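Local coordinates for protein toxin of toxin-antitoxin system (Rickettsia felis, PDB 3ZVK) that acts as the toxin of a VapBC type II toxin-antitoxin pair, a PIN-domain ribonuclease that cleaves single-stranded RNA and uses magnesium as cofactor, at residues I34-I39 with L68-F73; F79-L84 with N98-A103. The protein carries 1 engineered substitution. All blocks are in the same frame, centred on the assembly; numbering follows the deposited sequence.

Interaction 1. Residues I34-I39 with L68-F73; sequences IAISSI and LEIIDF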
loop_
_atom_site.group_PDB
_atom_site.type_symbol
_atom_site.label_atom_id
_atom_site.label_comp_id
_atom_site.label_asym_id
_atom_site.label_seq_id
_atom_site.Cartn_x
_atom_site.Cartn_y
_atom_site.Cartn_z
ATOM N N ILE A 34 -24.452 -7.560 16.349
ATOM C CA ILE A 34 -24.370 -9.001 16.159
ATOM C C ILE A 34 -23.228 -9.271 15.219
ATOM O O ILE A 34 -23.197 -8.723 14.105
ATOM C CB ILE A 34 -25.702 -9.632 15.714
ATOM C CG1 ILE A 34 -26.760 -9.439 16.873
ATOM C CG2 ILE A 34 -25.473 -11.157 15.426
ATOM C CD1 ILE A 34 -28.109 -9.484 16.439
ATOM N N ALA A 35 -22.268 -10.101 15.672
ATOM C CA ALA A 35 -21.084 -10.454 14.876
ATOM C C ALA A 35 -20.667 -11.917 14.950
ATOM O O ALA A 35 -21.190 -12.685 15.760
ATOM C CB ALA A 35 -19.921 -9.566 15.292
ATOM N N ILE A 36 -19.731 -12.310 14.079
ATOM C CA ILE A 36 -19.044 -13.613 14.071
ATOM C C ILE A 36 -17.583 -13.372 13.816
ATOM O O ILE A 36 -17.214 -12.440 13.108
ATOM C CB ILE A 36 -19.600 -14.761 13.161
ATOM C CG1 ILE A 36 -19.550 -14.423 11.657
ATOM C CG2 ILE A 36 -20.959 -15.297 13.643
ATOM C CD1 ILE A 36 -19.534 -15.634 10.740
ATOM N N SER A 37 -16.755 -14.203 14.394
ATOM C CA SER A 37 -15.320 -14.176 14.190
ATOM C C SER A 37 -15.082 -14.730 12.790
ATOM O O SER A 37 -15.837 -15.582 12.337
ATOM C CB SER A 37 -14.654 -15.115 15.198
ATOM O OG SER A 37 -13.247 -15.093 15.040
ATOM N N SER A 38 -14.024 -14.280 12.115
ATOM C CA SER A 38 -13.629 -14.857 10.835
ATOM C C SER A 38 -13.316 -16.372 11.046
ATOM O O SER A 38 -13.489 -17.139 10.094
ATOM C CB SER A 38 -12.438 -14.112 10.236
ATOM O OG SER A 38 -11.328 -14.020 11.116
ATOM N N ILE A 39 -12.941 -16.802 12.315
ATOM C CA ILE A 39 -12.680 -18.211 12.725
ATOM C C ILE A 39 -13.968 -19.069 12.634
ATOM O O ILE A 39 -13.926 -20.196 12.159
ATOM C CB ILE A 39 -11.959 -18.347 14.118
ATOM C CG1 ILE A 39 -10.720 -17.411 14.269
ATOM C CG2 ILE A 39 -11.607 -19.812 14.423
ATOM C CD1 ILE A 39 -9.586 -17.576 13.188
ATOM N N LEU A 68 -25.169 -9.719 9.858
ATOM C CA LEU A 68 -24.009 -9.981 10.738
ATOM C C LEU A 68 -22.804 -9.124 10.340
ATOM O O LEU A 68 -22.670 -8.807 9.198
ATOM C CB LEU A 68 -23.544 -11.496 10.542
ATOM C CG LEU A 68 -23.704 -12.457 11.717
ATOM C CD1 LEU A 68 -24.750 -12.015 12.593
ATOM C CD2 LEU A 68 -24.107 -13.810 11.277
ATOM N N GLU A 69 -21.887 -8.852 11.271
ATOM C CA GLU A 69 -20.609 -8.221 11.021
ATOM C C GLU A 69 -19.566 -9.351 11.158
ATOM O O GLU A 69 -19.574 -10.079 12.148
ATOM C CB GLU A 69 -20.346 -7.136 12.065
ATOM C CG GLU A 69 -19.080 -6.320 11.800
ATOM C CD GLU A 69 -18.884 -5.107 12.699
ATOM O OE1 GLU A 69 -19.874 -4.380 12.949
ATOM O OE2 GLU A 69 -17.734 -4.871 13.137
ATOM N N ILE A 70 -18.715 -9.545 10.145
ATOM C CA ILE A 70 -17.635 -10.552 10.198
ATOM C C ILE A 70 -16.384 -9.834 10.726
ATOM O O ILE A 70 -15.918 -8.882 10.103
ATOM C CB ILE A 70 -17.411 -11.272 8.842
ATOM C CG1 ILE A 70 -18.754 -11.822 8.304
ATOM C CG2 ILE A 70 -16.359 -12.398 8.995
ATOM C CD1 ILE A 70 -18.828 -11.815 6.822
ATOM N N ILE A 71 -15.917 -10.222 11.917
ATOM C CA ILE A 71 -14.769 -9.574 12.549
ATOM C C ILE A 71 -13.527 -10.411 12.320
ATOM O O ILE A 71 -13.516 -11.588 12.658
ATOM C CB ILE A 71 -15.004 -9.245 14.060
ATOM C CG1 ILE A 71 -16.301 -8.408 14.273
ATOM C CG2 ILE A 71 -13.767 -8.537 14.678
ATOM C CD1 ILE A 71 -16.673 -8.146 15.729
ATOM N N ASP A 72 -12.488 -9.799 11.743
ATOM C CA ASP A 72 -11.209 -10.448 11.465
ATOM C C ASP A 72 -10.457 -10.797 12.756
ATOM O O ASP A 72 -10.500 -10.021 13.721
ATOM C CB ASP A 72 -10.343 -9.551 10.558
ATOM C CG ASP A 72 -10.929 -9.328 9.157
ATOM O OD1 ASP A 72 -11.865 -10.104 8.749
ATOM O OD2 ASP A 72 -10.472 -8.366 8.466
ATOM N N PHE A 73 -9.810 -11.983 12.791
ATOM C CA PHE A 73 -9.035 -12.380 13.968
ATOM C C PHE A 73 -7.741 -11.558 13.899
ATOM O O PHE A 73 -6.907 -11.761 13.021
ATOM C CB PHE A 73 -8.782 -13.889 13.999
ATOM C CG PHE A 73 -8.059 -14.333 15.242
ATOM C CD1 PHE A 73 -8.760 -14.645 16.394
ATOM C CD2 PHE A 73 -6.660 -14.419 15.267
ATOM C CE1 PHE A 73 -8.084 -15.049 17.561
ATOM C CE2 PHE A 73 -5.983 -14.809 16.430
ATOM C CZ PHE A 73 -6.698 -15.111 17.578
#
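In Ile-71, CG1 stands anti to the carbonyl carbon (chi1 -54°), and the chain beyond it carries CD1 to within 3.6 Å of Ala-35 CB; in Phe-73, which meets Ile-39, CG is anti to the backbone N (chi1 -177°), on the side of the carbonyl carbon. The first pair sits on two neighbouring parallel strands of the PIN-domain sheet, 33-37 and the edge strand 69-71, linked by a beta-alpha-beta crossover that runs through helices 38-50 and 54-65; the second lies just past their C-terminal ends, in helix 38-50 and the loop after strand 69-71. Ile-36 shows how such parallel strands are joined: its N donates to Glu-69 O at 3.0 Å and its O accepts from Ile-71 N at 2.8 Å, a nearly straight bond with an N-H...O angle of 175°. Glu-69 N reaches Ile-34 O before this pair, and Ser-38 N reaches Ile-71 O after it, so the pairing continues into the first turn of the following helix.

The two faces of the sheet differ. Ala-35 and Ile-71 share one with Glu-69 and Ser-37, and there Ile-71 also rests on His-105 and Glu-109 of helix 97-109. Ile-36 and Ile-70 share the other, with their CG1 atoms 4.3 Å apart and Leu-41 of helix 38-50 touching both; Ile-36 CG2 also meets Leu-68 CD2 at 4.2 Å. Pro-32 of the VapB antitoxin packs on Ile-70.

At the strand end Ser-37 is the N-cap of helix 38-50: its OG accepts from Ile-39 N at 3.2 Å and is also hydrogen-bonded to His-105 ND1. Ser-38 OG instead bonds Phe-73 O of the second toxin subunit, bringing the dimer interface to the C-terminal ends of the two strands. Ile-39 crosses Phe-73 obliquely, with CD1 3.9 Å from Phe-73 CB and CG1 4.0 Å from Phe-73 CD1.

Interaction 2. Residues F79-L84 with N98-A103; sequences FYYGEL and NDLLIA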
loop_
_atom_site.group_PDB
_atom_site.type_symbol
_atom_site.label_atom_id
_atom_site.label_comp_id
_atom_site.label_asym_id
_atom_site.label_seq_id
_atom_site.Cartn_x
_atom_site.Cartn_y
_atom_site.Cartn_z
ATOM N N PHE A 79 -2.680 -12.160 22.403
ATOM C CA PHE A 79 -2.241 -12.170 23.804
ATOM C C PHE A 79 -3.209 -12.964 24.690
ATOM O O PHE A 79 -2.767 -13.758 25.528
ATOM C CB PHE A 79 -2.017 -10.747 24.357
ATOM C CG PHE A 79 -1.811 -10.718 25.858
ATOM C CD1 PHE A 79 -0.587 -11.063 26.416
ATOM C CD2 PHE A 79 -2.857 -10.389 26.712
ATOM C CE1 PHE A 79 -0.412 -11.081 27.806
ATOM C CE2 PHE A 79 -2.680 -10.398 28.098
ATOM C CZ PHE A 79 -1.456 -10.735 28.635
ATOM N N TYR A 80 -4.521 -12.764 24.476
ATOM C CA TYR A 80 -5.597 -13.434 25.207
ATOM C C TYR A 80 -5.617 -14.913 24.936
ATOM O O TYR A 80 -5.764 -15.686 25.881
ATOM C CB TYR A 80 -6.953 -12.776 24.931
ATOM C CG TYR A 80 -6.961 -11.312 25.312
ATOM C CD1 TYR A 80 -7.059 -10.918 26.643
ATOM C CD2 TYR A 80 -6.769 -10.322 24.352
ATOM C CE1 TYR A 80 -7.036 -9.570 27.002
ATOM C CE2 TYR A 80 -6.731 -8.971 24.702
ATOM C CZ TYR A 80 -6.865 -8.601 26.029
ATOM O OH TYR A 80 -6.859 -7.280 26.382
ATOM N N TYR A 81 -5.399 -15.317 23.670
ATOM C CA TYR A 81 -5.289 -16.725 23.254
ATOM C C TYR A 81 -4.155 -17.442 24.012
ATOM O O TYR A 81 -4.366 -18.546 24.515
ATOM C CB TYR A 81 -5.040 -16.826 21.724
ATOM C CG TYR A 81 -4.731 -18.228 21.254
ATOM C CD1 TYR A 81 -5.750 -19.109 20.921
ATOM C CD2 TYR A 81 -3.419 -18.677 21.142
ATOM C CE1 TYR A 81 -5.473 -20.395 20.466
ATOM C CE2 TYR A 81 -3.130 -19.972 20.717
ATOM C CZ TYR A 81 -4.161 -20.820 20.362
ATOM O OH TYR A 81 -3.892 -22.092 19.928
ATOM N N GLY A 82 -2.966 -16.828 24.030
ATOM C CA GLY A 82 -1.785 -17.368 24.687
ATOM C C GLY A 82 -2.000 -17.607 26.161
ATOM O O GLY A 82 -1.637 -18.670 26.670
ATOM N N GLU A 83 -2.630 -16.629 26.842
ATOM C CA GLU A 83 -2.932 -16.687 28.274
ATOM C C GLU A 83 -4.002 -17.736 28.598
ATOM O O GLU A 83 -3.834 -18.498 29.546
ATOM C CB GLU A 83 -3.339 -15.296 28.799
ATOM C CG GLU A 83 -2.195 -14.301 28.857
ATOM C CD GLU A 83 -1.177 -14.542 29.957
ATOM O OE1 GLU A 83 -1.466 -14.183 31.121
ATOM O OE2 GLU A 83 -0.082 -15.068 29.653
ATOM N N LEU A 84 -5.080 -17.776 27.809
ATOM C CA LEU A 84 -6.194 -18.707 27.957
ATOM C C LEU A 84 -5.765 -20.171 27.725
ATOM O O LEU A 84 -6.075 -21.036 28.548
ATOM C CB LEU A 84 -7.362 -18.293 27.026
ATOM C CG LEU A 84 -8.623 -19.170 27.017
ATOM C CD1 LEU A 84 -9.241 -19.276 28.406
ATOM C CD2 LEU A 84 -9.648 -18.644 26.028
ATOM N N ASN A 98 -10.224 -24.298 17.256
ATOM C CA ASN A 98 -10.807 -23.074 16.858
ATOM C C ASN A 98 -11.673 -22.483 17.942
ATOM O O ASN A 98 -11.668 -21.257 18.076
ATOM C CB ASN A 98 -11.434 -23.266 15.481
ATOM C CG ASN A 98 -10.317 -23.526 14.499
ATOM O OD1 ASN A 98 -9.157 -23.493 14.883
ATOM N ND2 ASN A 98 -10.592 -23.787 13.227
ATOM N N ASP A 99 -12.294 -23.317 18.795
ATOM C CA ASP A 99 -13.084 -22.814 19.928
ATOM C C ASP A 99 -12.251 -21.973 20.907
ATOM O O ASP A 99 -12.722 -20.941 21.371
ATOM C CB ASP A 99 -13.942 -23.900 20.588
ATOM C CG ASP A 99 -15.148 -24.292 19.742
ATOM O OD1 ASP A 99 -15.411 -23.610 18.724
ATOM O OD2 ASP A 99 -15.850 -25.255 20.114
ATOM N N LEU A 100 -10.970 -22.342 21.096
ATOM C CA LEU A 100 -10.000 -21.565 21.871
ATOM C C LEU A 100 -9.749 -20.174 21.162
ATOM O O LEU A 100 -9.752 -19.140 21.828
ATOM C CB LEU A 100 -8.694 -22.367 21.980
ATOM C CG LEU A 100 -7.895 -22.324 23.285
ATOM C CD1 LEU A 100 -8.760 -22.064 24.483
ATOM C CD2 LEU A 100 -7.189 -23.645 23.522
ATOM N N LEU A 101 -9.611 -20.164 19.819
ATOM C CA LEU A 101 -9.411 -18.949 19.025
ATOM C C LEU A 101 -10.661 -18.070 19.081
ATOM O O LEU A 101 -10.558 -16.859 19.272
ATOM C CB LEU A 101 -9.049 -19.284 17.554
ATOM C CG LEU A 101 -7.616 -19.805 17.286
ATOM C CD1 LEU A 101 -7.508 -20.439 15.938
ATOM C CD2 LEU A 101 -6.611 -18.684 17.316
ATOM N N ILE A 102 -11.841 -18.706 18.928
ATOM C CA ILE A 102 -13.160 -18.089 18.967
ATOM C C ILE A 102 -13.380 -17.398 20.308
ATOM O O ILE A 102 -13.802 -16.245 20.302
ATOM C CB ILE A 102 -14.273 -19.129 18.596
ATOM C CG1 ILE A 102 -14.209 -19.444 17.081
ATOM C CG2 ILE A 102 -15.684 -18.625 18.968
ATOM C CD1 ILE A 102 -14.559 -20.910 16.698
ATOM N N ALA A 103 -13.075 -18.087 21.437
ATOM C CA ALA A 103 -13.220 -17.597 22.817
ATOM C C ALA A 103 -12.289 -16.421 23.077
ATOM O O ALA A 103 -12.734 -15.405 23.618
ATOM C CB ALA A 103 -12.962 -18.726 23.815
#
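Tyr-81 and Leu-84, about one helical turn apart on helix 75-90, meet Leu-100, Leu-101 and Ala-103 of helix 97-109 in an example of helix packing carried by nonpolar contacts. The short segments run at 126° to each other, with their axes 9.3 Å apart at the closest point.

The aromatic contacts belong to Tyr-81. Its CG is anti to the backbone N (chi1 172°), and of the ring beyond it CD1 lies 3.7 Å from Leu-101 CD2. The adjoining CE1 touches both leucines, coming within 3.9 Å of Leu-101 CG and 4.1 Å of Leu-100 CB. One side of the tyrosine thus spans two consecutive residues.

The aliphatic contacts gather round Leu-84, whose CB is directed toward the partner helix. Its CG is 3.8 Å from Leu-100 CD1, while its CD2 branch reaches both that methyl and Ala-103 CB, the latter at 4.0 Å. Leu-100 thus meets both residues of helix 75-90, Tyr-81 at CB and Leu-84 at CD1.

Polar bonds play no part between the segments. Tyr-81 OH is hydrogen-bonded to Arg-85 NH1, one turn further along its own helix, so the hydroxyl is satisfied without drawing on helix 97-109. Across the dimer, Gly-82 O pairs with Ser-49 OG of the second subunit, Tyr-81 packs on Ala-42 of that subunit, and Leu-101 meets its own counterpart there.

These features are those of a steeply crossed pair of consecutive helices of the PIN domain, joined by a short loop and built into the VapC-VapC interface.

How the interactions relate
Interactions 1 and 2 follow one another along the chain, their centres 15 Å apart, within one PIN domain. Strand 69-71, which belongs to interaction 1, is followed by helix 75-90, which opens interaction 2. The two contacts also touch in space: Ile-39 CG2 packs 3.6 Å from Asn-98 CB and also meets Leu-101 and Ile-102, while Phe-73 CE1 lies 3.5 Å from Leu-101 O. Helix 97-109 thus packs against the start of helix 38-50 and the loop after strand 69-71, and receives helix 75-90 as well. Both contacts reach the second toxin subunit, so the segments just past the two strands and the helix pair both contribute to the VapC-VapC interface.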